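Local coordinates for protein lasso peptide isopeptidase AtxE2 (PDB 5TXE) that hydrolyses the isopeptide bond of the lasso peptides astexin-2 and astexin-3, opening the threaded substrates into linear peptides, at residues T448-A460 / K640-I654. The protein carries 1 engineered substitution. Sequence-based numbering, arbitrary orientation.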
# COMPACT_ATOMS: atom_id res chain seq x y z
N THR A 448 -5.67 5.30 0.22
CA THR A 448 -5.25 3.92 0.31
C THR A 448 -5.96 3.12 -0.75
O THR A 448 -7.18 3.23 -0.94
CB THR A 448 -5.59 3.34 1.69
OG1 THR A 448 -4.95 4.15 2.67
CG2 THR A 448 -5.10 1.95 1.81
N GLY A 449 -5.19 2.32 -1.46
CA GLY A 449 -5.74 1.52 -2.57
C GLY A 449 -5.99 2.24 -3.86
O GLY A 449 -6.46 1.66 -4.82
N ASP A 450 -5.66 3.51 -3.90
CA ASP A 450 -5.84 4.34 -5.08
C ASP A 450 -7.27 4.28 -5.66
O ASP A 450 -7.48 3.87 -6.81
CB ASP A 450 -4.76 4.01 -6.16
CG ASP A 450 -4.78 5.05 -7.32
OD1 ASP A 450 -5.63 5.99 -7.25
OD2 ASP A 450 -4.01 4.88 -8.31
N GLU A 451 -8.24 4.69 -4.86
CA GLU A 451 -9.65 4.57 -5.20
C GLU A 451 -10.36 5.92 -5.27
O GLU A 451 -11.43 6.02 -5.86
CB GLU A 451 -10.40 3.90 -4.04
CG GLU A 451 -10.68 2.45 -4.02
CD GLU A 451 -11.45 1.87 -5.23
OE1 GLU A 451 -12.71 1.53 -5.16
OE2 GLU A 451 -10.67 1.63 -6.18
N ASN A 452 -9.85 6.91 -4.55
CA ASN A 452 -10.59 8.15 -4.38
C ASN A 452 -9.72 9.31 -4.78
O ASN A 452 -8.79 9.64 -4.06
CB ASN A 452 -11.07 8.29 -2.95
CG ASN A 452 -12.11 7.22 -2.60
OD1 ASN A 452 -13.27 7.36 -2.95
ND2 ASN A 452 -11.67 6.12 -1.95
N PRO A 453 -10.02 9.94 -5.91
CA PRO A 453 -9.04 10.79 -6.62
C PRO A 453 -8.91 12.24 -6.05
O PRO A 453 -9.80 13.08 -6.22
CB PRO A 453 -9.58 10.81 -8.03
CG PRO A 453 -11.03 10.72 -7.85
CD PRO A 453 -11.28 9.86 -6.66
N ILE A 454 -7.81 12.50 -5.37
CA ILE A 454 -7.77 13.63 -4.46
C ILE A 454 -7.70 14.92 -5.24
O ILE A 454 -8.53 15.81 -5.06
CB ILE A 454 -6.57 13.47 -3.52
CG1 ILE A 454 -6.91 12.41 -2.51
CG2 ILE A 454 -6.25 14.80 -2.80
CD1 ILE A 454 -5.71 11.89 -1.77
N LEU A 455 -6.75 15.01 -6.16
CA LEU A 455 -6.60 16.26 -6.88
C LEU A 455 -7.78 16.51 -7.79
O LEU A 455 -8.29 17.61 -7.80
CB LEU A 455 -5.23 16.28 -7.62
CG LEU A 455 -3.97 16.06 -6.73
CD1 LEU A 455 -2.66 16.09 -7.55
CD2 LEU A 455 -3.90 17.13 -5.65
N PRO A 456 -8.25 15.48 -8.57
CA PRO A 456 -9.46 15.71 -9.31
C PRO A 456 -10.67 16.12 -8.49
O PRO A 456 -11.46 16.93 -8.94
CB PRO A 456 -9.68 14.38 -10.01
CG PRO A 456 -8.31 13.79 -10.14
CD PRO A 456 -7.65 14.17 -8.87
N LEU A 457 -10.82 15.61 -7.26
CA LEU A 457 -11.92 16.09 -6.41
C LEU A 457 -11.77 17.60 -6.09
O LEU A 457 -12.75 18.37 -6.13
CB LEU A 457 -11.98 15.31 -5.10
CG LEU A 457 -12.72 13.97 -5.15
CD1 LEU A 457 -12.47 13.08 -3.95
CD2 LEU A 457 -14.19 14.20 -5.31
N ALA A 458 -10.56 18.02 -5.75
CA ALA A 458 -10.33 19.43 -5.53
C ALA A 458 -10.60 20.24 -6.82
O ALA A 458 -11.24 21.26 -6.77
CB ALA A 458 -8.92 19.67 -5.07
N THR A 459 -10.13 19.76 -7.95
CA THR A 459 -10.40 20.40 -9.20
C THR A 459 -11.90 20.56 -9.42
O THR A 459 -12.35 21.54 -10.00
CB THR A 459 -9.75 19.65 -10.34
OG1 THR A 459 -8.31 19.71 -10.18
CG2 THR A 459 -10.16 20.20 -11.66
N ALA A 460 -12.70 19.65 -8.93
CA ALA A 460 -14.14 19.75 -9.10
C ALA A 460 -14.83 20.64 -8.10
O ALA A 460 -16.06 20.67 -8.09
CB ALA A 460 -14.75 18.37 -9.00
N LYS A 640 -7.86 -2.53 -6.68
CA LYS A 640 -8.18 -2.75 -8.08
C LYS A 640 -6.97 -2.55 -8.93
O LYS A 640 -6.13 -1.79 -8.57
CB LYS A 640 -9.34 -1.90 -8.55
CG LYS A 640 -10.64 -2.22 -7.85
CD LYS A 640 -11.73 -1.26 -8.26
CE LYS A 640 -13.05 -1.58 -7.58
NZ LYS A 640 -13.08 -1.16 -6.15
N TRP A 641 -6.86 -3.30 -10.02
CA TRP A 641 -5.64 -3.32 -10.82
C TRP A 641 -5.88 -2.89 -12.26
O TRP A 641 -4.93 -2.49 -12.96
CB TRP A 641 -5.01 -4.71 -10.74
CG TRP A 641 -5.78 -5.79 -11.39
CD1 TRP A 641 -6.82 -6.46 -10.87
CD2 TRP A 641 -5.50 -6.41 -12.70
NE1 TRP A 641 -7.26 -7.43 -11.78
CE2 TRP A 641 -6.46 -7.39 -12.90
CE3 TRP A 641 -4.55 -6.19 -13.69
CZ2 TRP A 641 -6.50 -8.19 -14.06
CZ3 TRP A 641 -4.59 -6.97 -14.85
CH2 TRP A 641 -5.56 -7.97 -15.01
N GLN A 642 -7.14 -2.96 -12.75
CA GLN A 642 -7.39 -2.70 -14.17
C GLN A 642 -7.64 -1.21 -14.41
O GLN A 642 -8.49 -0.61 -13.76
CB GLN A 642 -8.56 -3.52 -14.72
CG GLN A 642 -8.40 -5.03 -14.54
CD GLN A 642 -9.51 -5.81 -15.23
OE1 GLN A 642 -9.92 -5.50 -16.32
NE2 GLN A 642 -10.00 -6.81 -14.56
N PRO A 643 -6.83 -0.59 -15.27
CA PRO A 643 -6.91 0.86 -15.42
C PRO A 643 -8.28 1.40 -15.80
O PRO A 643 -8.66 2.47 -15.31
CB PRO A 643 -5.91 1.14 -16.52
CG PRO A 643 -4.89 0.03 -16.37
CD PRO A 643 -5.72 -1.16 -16.05
N ALA A 644 -9.02 0.69 -16.67
CA ALA A 644 -10.35 1.18 -17.05
C ALA A 644 -11.26 1.19 -15.83
O ALA A 644 -12.07 2.09 -15.64
CB ALA A 644 -10.96 0.32 -18.14
N HIS A 645 -11.08 0.18 -15.00
CA HIS A 645 -11.89 0.13 -13.80
C HIS A 645 -11.59 1.29 -12.87
O HIS A 645 -12.52 1.88 -12.27
CB HIS A 645 -11.65 -1.15 -13.04
CG HIS A 645 -12.18 -2.36 -13.72
ND1 HIS A 645 -11.86 -3.63 -13.30
CD2 HIS A 645 -13.02 -2.49 -14.76
CE1 HIS A 645 -12.48 -4.50 -14.07
NE2 HIS A 645 -13.14 -3.83 -15.01
N ARG A 646 -10.31 1.55 -12.66
CA ARG A 646 -9.92 2.64 -11.75
C ARG A 646 -10.46 3.94 -12.24
O ARG A 646 -11.00 4.71 -11.47
CB ARG A 646 -8.41 2.70 -11.63
CG ARG A 646 -7.86 3.94 -10.87
CD ARG A 646 -6.42 3.70 -10.35
NE ARG A 646 -6.46 2.87 -9.15
CZ ARG A 646 -6.14 1.58 -9.08
NH1 ARG A 646 -5.62 0.91 -10.13
NH2 ARG A 646 -6.34 0.95 -7.93
N LEU A 647 -10.36 4.20 -13.54
CA LEU A 647 -10.88 5.43 -14.07
C LEU A 647 -12.37 5.57 -13.86
O LEU A 647 -12.87 6.64 -13.56
CB LEU A 647 -10.52 5.56 -15.56
CG LEU A 647 -11.07 6.82 -16.24
CD1 LEU A 647 -10.55 8.06 -15.56
CD2 LEU A 647 -10.68 6.88 -17.73
N ALA A 648 -13.09 4.46 -14.03
CA ALA A 648 -14.53 4.45 -13.87
C ALA A 648 -14.90 4.64 -12.40
O ALA A 648 -15.83 5.33 -12.10
CB ALA A 648 -15.05 3.13 -14.37
N VAL A 649 -14.13 4.09 -11.50
CA VAL A 649 -14.31 4.33 -10.09
C VAL A 649 -14.11 5.83 -9.73
O VAL A 649 -14.97 6.44 -9.10
CB VAL A 649 -13.33 3.48 -9.28
CG1 VAL A 649 -13.32 3.88 -7.79
CG2 VAL A 649 -13.77 2.03 -9.36
N TYR A 650 -12.98 6.40 -10.17
CA TYR A 650 -12.71 7.83 -10.02
C TYR A 650 -13.89 8.66 -10.47
O TYR A 650 -14.38 9.53 -9.74
CB TYR A 650 -11.54 8.27 -10.87
CG TYR A 650 -10.14 7.90 -10.42
CD1 TYR A 650 -9.86 7.30 -9.19
CD2 TYR A 650 -9.05 8.21 -11.23
CE1 TYR A 650 -8.54 6.97 -8.81
CE2 TYR A 650 -7.74 7.94 -10.84
CZ TYR A 650 -7.49 7.34 -9.64
OH TYR A 650 -6.18 7.15 -9.33
N ASN A 651 -14.38 8.39 -11.68
CA ASN A 651 -15.43 9.24 -12.26
C ASN A 651 -16.77 9.10 -11.57
O ASN A 651 -17.48 10.08 -11.39
CB ASN A 651 -15.62 8.93 -13.72
CG ASN A 651 -14.55 9.59 -14.57
OD1 ASN A 651 -14.16 10.69 -14.30
ND2 ASN A 651 -14.11 8.92 -15.60
N ARG A 652 -17.13 7.88 -11.19
CA ARG A 652 -18.39 7.71 -10.53
C ARG A 652 -18.34 8.30 -9.11
O ARG A 652 -19.36 8.75 -8.57
CB ARG A 652 -18.76 6.23 -10.51
CG ARG A 652 -20.20 6.01 -10.08
CD ARG A 652 -20.52 4.51 -10.03
NE ARG A 652 -20.77 3.93 -11.35
CZ ARG A 652 -19.93 3.13 -12.01
NH1 ARG A 652 -18.77 2.87 -11.55
NH2 ARG A 652 -20.27 2.65 -13.19
N THR A 653 -17.20 8.20 -8.46
CA THR A 653 -17.11 8.72 -7.14
C THR A 653 -17.20 10.27 -7.15
O THR A 653 -17.87 10.84 -6.31
CB THR A 653 -15.81 8.27 -6.49
OG1 THR A 653 -15.99 6.93 -6.08
CG2 THR A 653 -15.51 9.11 -5.26
N ILE A 654 -16.58 10.91 -8.14
CA ILE A 654 -16.75 12.36 -8.32
C ILE A 654 -18.19 12.69 -8.63
O ILE A 654 -18.76 13.61 -8.04
CB ILE A 654 -15.82 12.90 -9.39
CG1 ILE A 654 -14.41 12.85 -8.89
CG2 ILE A 654 -16.13 14.34 -9.74
CD1 ILE A 654 -13.37 13.04 -9.97
O HOH W 1 -8.49 -0.07 -5.42
O HOH W 2 -3.67 6.52 -10.34
O HOH W 3 -13.98 5.64 -4.92
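Arg-646 reaches from the first turn of helix 643-662 to the backbone of the loop at Gly-449 and Asp-450. Its chain bends at chi3 (-78°), which brings the edge of the guanidinium to the carbonyls: NE meets Asp-450 O at 2.7 Å, almost straight and in both the carbonyl and guanidinium planes, while NH2 bonds Gly-449 O and also Lys-640 O of its own segment. Arginine suits this place because one flat group can serve several carbonyls. A lysine in place of Arg-646 would probably leave some of these carbonyls without a donor and the loop less firmly tied to the helix. Asp-450 OD2, 3.3 Å from Arg-646 NE but well out of the guanidinium plane, adds charge attraction only. The other carboxylate oxygen, Asp-450 OD1, accepts a hydrogen bond from Tyr-650 OH at the ring's edge, modelled at a doubtfully short 2.4 Å, and a water joins Asp-450 OD2 to the same hydroxyl. Pro-453 CB lies over one face of that ring, a CH-pi contact 3.9 Å from its centroid, and Arg-646 CG lies over the opposite face, toward the rim. Further along, Ile-654 CD1 touches Pro-453 CG and Pro-456 CB, and Ile-654 CG1 meets Leu-457 CD2 at 3.8 Å. Lys-640 NZ forms a salt bridge with Glu-451 OE1 (2.9 Å) and also bonds Gln-605 O. The contact thus joins the loop and short helix before strand 463-467 to the helix following the loop of His-638, the probable charge-relay histidine, within the alpha/beta-hydrolase domain typical of prolyl oligopeptidases.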